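Local atomic coordinates of Iron(III) ABC transporter, periplasmic iron-compound-binding protein (Vibrio cholerae, PDB entry 5GGY), a protein that probably binds ferric hydroxamate siderophores such as Desferal in the periplasm and delivers them to an ABC transporter for iron uptake. Residues Q245-S257 with Y266-V278. Numbering follows the deposited sequence.
Sequences QAGRVNSVRPVWS and YSAEAITESLLAV
Asn-250 reaches the last turn of helix 262-276 with its amide: ND2 donates to Ser-274 O at 2.8 Å, nearly straight and on a carbonyl lone pair, with the acceptor lying in the amide plane. With CG anti to the backbone N (chi1 -163°), the amide is directed at the helix. Ser-274 OG also donates to Ser-251 O, although the modelled length is doubtfully short. One water accepts from Arg-253 N and donates to Ala-270 O and Ser-274 OG; a second joins Val-255 O and Ser-257 OG to Ser-267 OG, which also hydrogen-bonds Ser-263 O.

Arg-253 NE donates to Glu-273 OE1 at 3.0 Å in a salt bridge, close to the guanidinium plane but above the carboxylate plane, the two planes 27° apart. Ala-270 CB lies over one guanidinium face, offset toward the rim. Glu-269 is near but pairs with Arg-143.

Apolar packing centres on Ala-270, whose CB touches Val-252 CG1 at 3.6 Å and Val-255 CG2 at 3.7 Å.

The axes of segments 249-252 and 266-276 approach to 7.9 Å at 147°, roughly antiparallel. Strand 249-252 pairs in parallel with strand 219-223; the chain then returns as helix 262-276, covering this mixed sheet through Ile-271 on Leu-221 and packing against helices 130-154 and 181-188, an alpha/beta layer of one binding-protein lobe.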
loop_
_atom_site.group_PDB
_atom_site.type_symbol
_atom_site.label_atom_id
_atom_site.label_comp_id
_atom_site.label_asym_id
_atom_site.label_seq_id
_atom_site.Cartn_x
_atom_site.Cartn_y
_atom_site.Cartn_z
ATOM N N GLN A 245 23.686 5.963 -27.816
ATOM C CA GLN A 245 25.129 5.850 -27.984
ATOM C C GLN A 245 25.814 5.468 -26.677
ATOM O O GLN A 245 26.873 4.843 -26.681
ATOM C CB GLN A 245 25.707 7.161 -28.518
ATOM C CG GLN A 245 25.371 7.437 -29.972
ATOM C CD GLN A 245 25.851 8.800 -30.425
ATOM O OE1 GLN A 245 25.652 9.800 -29.735
ATOM N NE2 GLN A 245 26.493 8.847 -31.586
ATOM N N ALA A 246 25.204 5.850 -25.560
ATOM C CA ALA A 246 25.739 5.516 -24.245
ATOM C C ALA A 246 25.266 4.137 -23.802
ATOM O O ALA A 246 25.708 3.619 -22.778
ATOM C CB ALA A 246 25.339 6.566 -23.224
ATOM N N GLY A 247 24.361 3.548 -24.577
ATOM C CA GLY A 247 23.845 2.224 -24.282
ATOM C C GLY A 247 22.830 2.214 -23.158
ATOM O O GLY A 247 22.436 1.155 -22.670
ATOM N N ARG A 248 22.401 3.401 -22.745
ATOM C CA ARG A 248 21.420 3.527 -21.674
ATOM C C ARG A 248 19.999 3.504 -22.223
ATOM O O ARG A 248 19.233 4.440 -22.044
ATOM C CB ARG A 248 21.659 4.810 -20.881
ATOM C CG ARG A 248 23.102 5.019 -20.459
ATOM C CD ARG A 248 23.221 6.097 -19.398
ATOM N NE ARG A 248 24.477 6.831 -19.514
ATOM C CZ ARG A 248 24.610 7.987 -20.155
ATOM N NH1 ARG A 248 23.562 8.549 -20.741
ATOM N NH2 ARG A 248 25.793 8.583 -20.211
ATOM N N VAL A 249 19.657 2.423 -22.908
ATOM C CA VAL A 249 18.321 2.259 -23.469
ATOM C C VAL A 249 17.994 0.774 -23.601
ATOM O O VAL A 249 18.866 -0.033 -23.929
ATOM C CB VAL A 249 18.193 2.957 -24.843
ATOM C CG1 VAL A 249 19.209 2.409 -25.834
ATOM C CG2 VAL A 249 16.779 2.832 -25.392
ATOM N N ASN A 250 16.746 0.410 -23.318
ATOM C CA ASN A 250 16.330 -0.984 -23.394
ATOM C C ASN A 250 14.824 -1.132 -23.579
ATOM O O ASN A 250 14.050 -0.243 -23.224
ATOM C CB ASN A 250 16.778 -1.734 -22.140
ATOM C CG ASN A 250 16.743 -3.237 -22.317
ATOM O OD1 ASN A 250 16.574 -3.737 -23.430
ATOM N ND2 ASN A 250 16.913 -3.967 -21.221
ATOM N N SER A 251 14.417 -2.262 -24.147
ATOM C CA SER A 251 13.004 -2.561 -24.323
ATOM C C SER A 251 12.448 -3.240 -23.077
ATOM O O SER A 251 13.159 -3.973 -22.390
ATOM C CB SER A 251 12.786 -3.447 -25.553
ATOM O OG SER A 251 13.390 -4.716 -25.383
ATOM N N VAL A 252 11.178 -2.988 -22.784
ATOM C CA VAL A 252 10.529 -3.611 -21.640
ATOM C C VAL A 252 9.449 -4.582 -22.106
ATOM O O VAL A 252 8.600 -4.227 -22.924
ATOM C CB VAL A 252 9.907 -2.558 -20.698
ATOM C CG1 VAL A 252 9.335 -3.227 -19.459
ATOM C CG2 VAL A 252 10.940 -1.514 -20.306
ATOM N N ARG A 253 9.492 -5.804 -21.583
ATOM C CA ARG A 253 8.536 -6.842 -21.955
ATOM C C ARG A 253 7.106 -6.386 -21.672
ATOM O O ARG A 253 6.877 -5.623 -20.733
ATOM C CB ARG A 253 8.848 -8.149 -21.214
ATOM C CG ARG A 253 8.802 -8.060 -19.700
ATOM C CD ARG A 253 9.097 -9.418 -19.077
ATOM N NE ARG A 253 9.175 -9.351 -17.621
ATOM C CZ ARG A 253 8.138 -9.513 -16.808
ATOM N NH1 ARG A 253 6.933 -9.754 -17.305
ATOM N NH2 ARG A 253 8.308 -9.433 -15.496
ATOM N N PRO A 254 6.145 -6.843 -22.495
ATOM C CA PRO A 254 4.751 -6.377 -22.468
ATOM C C PRO A 254 4.109 -6.312 -21.082
ATOM O O PRO A 254 3.823 -7.339 -20.471
ATOM C CB PRO A 254 4.031 -7.410 -23.341
ATOM C CG PRO A 254 5.063 -7.844 -24.314
ATOM C CD PRO A 254 6.364 -7.842 -23.558
ATOM N N VAL A 255 3.909 -5.092 -20.594
ATOM C CA VAL A 255 3.135 -4.847 -19.383
ATOM C C VAL A 255 2.192 -3.678 -19.626
ATOM O O VAL A 255 2.626 -2.591 -19.999
ATOM C CB VAL A 255 4.023 -4.535 -18.164
ATOM C CG1 VAL A 255 3.154 -4.228 -16.962
ATOM C CG2 VAL A 255 4.953 -5.701 -17.860
ATOM N N TRP A 256 0.902 -3.911 -19.420
ATOM C CA TRP A 256 -0.115 -2.908 -19.708
ATOM C C TRP A 256 0.042 -1.684 -18.810
ATOM O O TRP A 256 -0.045 -1.778 -17.583
ATOM C CB TRP A 256 -1.510 -3.516 -19.556
ATOM C CG TRP A 256 -2.628 -2.695 -20.143
ATOM C CD1 TRP A 256 -3.782 -2.325 -19.518
ATOM C CD2 TRP A 256 -2.703 -2.158 -21.472
ATOM N NE1 TRP A 256 -4.570 -1.589 -20.370
ATOM C CE2 TRP A 256 -3.930 -1.471 -21.576
ATOM C CE3 TRP A 256 -1.852 -2.189 -22.582
ATOM C CZ2 TRP A 256 -4.326 -0.822 -22.746
ATOM C CZ3 TRP A 256 -2.247 -1.544 -23.741
ATOM C CH2 TRP A 256 -3.472 -0.869 -23.814
ATOM N N SER A 257 0.278 -0.535 -19.436
ATOM C CA SER A 257 0.513 0.704 -18.708
ATOM C C SER A 257 -0.791 1.413 -18.365
ATOM O O SER A 257 -0.785 2.540 -17.871
ATOM C CB SER A 257 1.412 1.634 -19.521
ATOM O OG SER A 257 2.581 0.964 -19.964
ATOM N N TYR A 266 3.822 -5.791 -11.801
ATOM C CA TYR A 266 4.377 -6.336 -13.036
ATOM C C TYR A 266 5.278 -5.323 -13.727
ATOM O O TYR A 266 6.361 -5.664 -14.205
ATOM C CB TYR A 266 3.255 -6.766 -13.983
ATOM C CG TYR A 266 2.322 -7.804 -13.398
ATOM C CD1 TYR A 266 0.955 -7.750 -13.636
ATOM C CD2 TYR A 266 2.809 -8.841 -12.614
ATOM C CE1 TYR A 266 0.099 -8.695 -13.108
ATOM C CE2 TYR A 266 1.959 -9.794 -12.080
ATOM C CZ TYR A 266 0.606 -9.714 -12.332
ATOM O OH TYR A 266 -0.241 -10.659 -11.803
ATOM N N SER A 267 4.822 -4.075 -13.778
ATOM C CA SER A 267 5.611 -2.999 -14.364
ATOM C C SER A 267 6.938 -2.843 -13.629
ATOM O O SER A 267 7.993 -2.720 -14.251
ATOM C CB SER A 267 4.839 -1.676 -14.329
ATOM O OG SER A 267 3.638 -1.746 -15.078
ATOM N N ALA A 268 6.870 -2.859 -12.301
ATOM C CA ALA A 268 8.052 -2.698 -11.461
ATOM C C ALA A 268 9.094 -3.776 -11.725
ATOM O O ALA A 268 10.288 -3.487 -11.779
ATOM C CB ALA A 268 7.655 -2.699 -9.996
ATOM N N GLU A 269 8.636 -5.014 -11.889
ATOM C CA GLU A 269 9.527 -6.144 -12.133
ATOM C C GLU A 269 10.115 -6.107 -13.541
ATOM O O GLU A 269 11.298 -6.389 -13.736
ATOM C CB GLU A 269 8.786 -7.465 -11.904
ATOM C CG GLU A 269 8.341 -7.681 -10.463
ATOM C CD GLU A 269 7.681 -9.028 -10.247
ATOM O OE1 GLU A 269 6.986 -9.503 -11.169
ATOM O OE2 GLU A 269 7.859 -9.614 -9.158
ATOM N N ALA A 270 9.283 -5.757 -14.517
ATOM C CA ALA A 270 9.711 -5.709 -15.911
ATOM C C ALA A 270 10.671 -4.550 -16.142
ATOM O O ALA A 270 11.672 -4.690 -16.844
ATOM C CB ALA A 270 8.508 -5.596 -16.829
ATOM N N ILE A 271 10.357 -3.407 -15.541
ATOM C CA ILE A 271 11.212 -2.230 -15.627
ATOM C C ILE A 271 12.557 -2.488 -14.952
ATOM O O ILE A 271 13.607 -2.165 -15.509
ATOM C CB ILE A 271 10.532 -0.997 -14.996
ATOM C CG1 ILE A 271 9.446 -0.455 -15.934
ATOM C CG2 ILE A 271 11.552 0.085 -14.679
ATOM C CD1 ILE A 271 8.647 0.697 -15.354
ATOM N N THR A 272 12.518 -3.076 -13.758
ATOM C CA THR A 272 13.732 -3.446 -13.035
ATOM C C THR A 272 14.593 -4.383 -13.870
ATOM O O THR A 272 15.796 -4.168 -14.017
ATOM C CB THR A 272 13.408 -4.125 -11.690
ATOM O OG1 THR A 272 12.760 -3.187 -10.823
ATOM C CG2 THR A 272 14.678 -4.628 -11.026
ATOM N N GLU A 273 13.959 -5.412 -14.422
ATOM C CA GLU A 273 14.629 -6.384 -15.279
ATOM C C GLU A 273 15.335 -5.731 -16.466
ATOM O O GLU A 273 16.494 -6.033 -16.751
ATOM C CB GLU A 273 13.617 -7.419 -15.770
ATOM C CG GLU A 273 14.080 -8.247 -16.946
ATOM C CD GLU A 273 12.984 -9.148 -17.469
ATOM O OE1 GLU A 273 12.054 -9.457 -16.695
ATOM O OE2 GLU A 273 13.045 -9.537 -18.655
ATOM N N SER A 274 14.642 -4.829 -17.150
ATOM C CA SER A 274 15.227 -4.132 -18.295
ATOM C C SER A 274 16.293 -3.134 -17.866
ATOM O O SER A 274 17.189 -2.801 -18.639
ATOM C CB SER A 274 14.139 -3.418 -19.104
ATOM O OG SER A 274 13.568 -4.284 -20.063
ATOM N N LEU A 275 16.189 -2.660 -16.630
ATOM C CA LEU A 275 17.103 -1.646 -16.127
ATOM C C LEU A 275 18.331 -2.278 -15.471
ATOM O O LEU A 275 19.399 -1.664 -15.414
ATOM C CB LEU A 275 16.386 -0.724 -15.138
ATOM C CG LEU A 275 16.995 0.667 -14.967
ATOM C CD1 LEU A 275 17.060 1.376 -16.309
ATOM C CD2 LEU A 275 16.187 1.472 -13.968
ATOM N N LEU A 276 18.176 -3.503 -14.977
ATOM C CA LEU A 276 19.307 -4.255 -14.444
ATOM C C LEU A 276 20.220 -4.685 -15.584
ATOM O O LEU A 276 21.441 -4.709 -15.438
ATOM C CB LEU A 276 18.835 -5.469 -13.643
ATOM C CG LEU A 276 18.315 -5.170 -12.235
ATOM C CD1 LEU A 276 17.896 -6.448 -11.527
ATOM C CD2 LEU A 276 19.363 -4.422 -11.426
ATOM N N ALA A 277 19.624 -5.029 -16.719
ATOM C CA ALA A 277 20.391 -5.158 -17.946
ATOM C C ALA A 277 20.774 -3.745 -18.369
ATOM O O ALA A 277 20.196 -2.786 -17.873
ATOM C CB ALA A 277 19.594 -5.868 -19.024
ATOM N N VAL A 278 21.756 -3.627 -19.262
ATOM C CA VAL A 278 22.329 -2.346 -19.711
ATOM C C VAL A 278 22.814 -1.461 -18.545
ATOM O O VAL A 278 23.173 -0.298 -18.739
ATOM C CB VAL A 278 21.332 -1.542 -20.633
ATOM C CG1 VAL A 278 20.539 -2.488 -21.533
ATOM C CG2 VAL A 278 20.393 -0.612 -19.848
HETATM O O HOH W 1 11.465 -6.188 -19.022
HETATM O O HOH W 2 3.521 -0.295 -17.943
#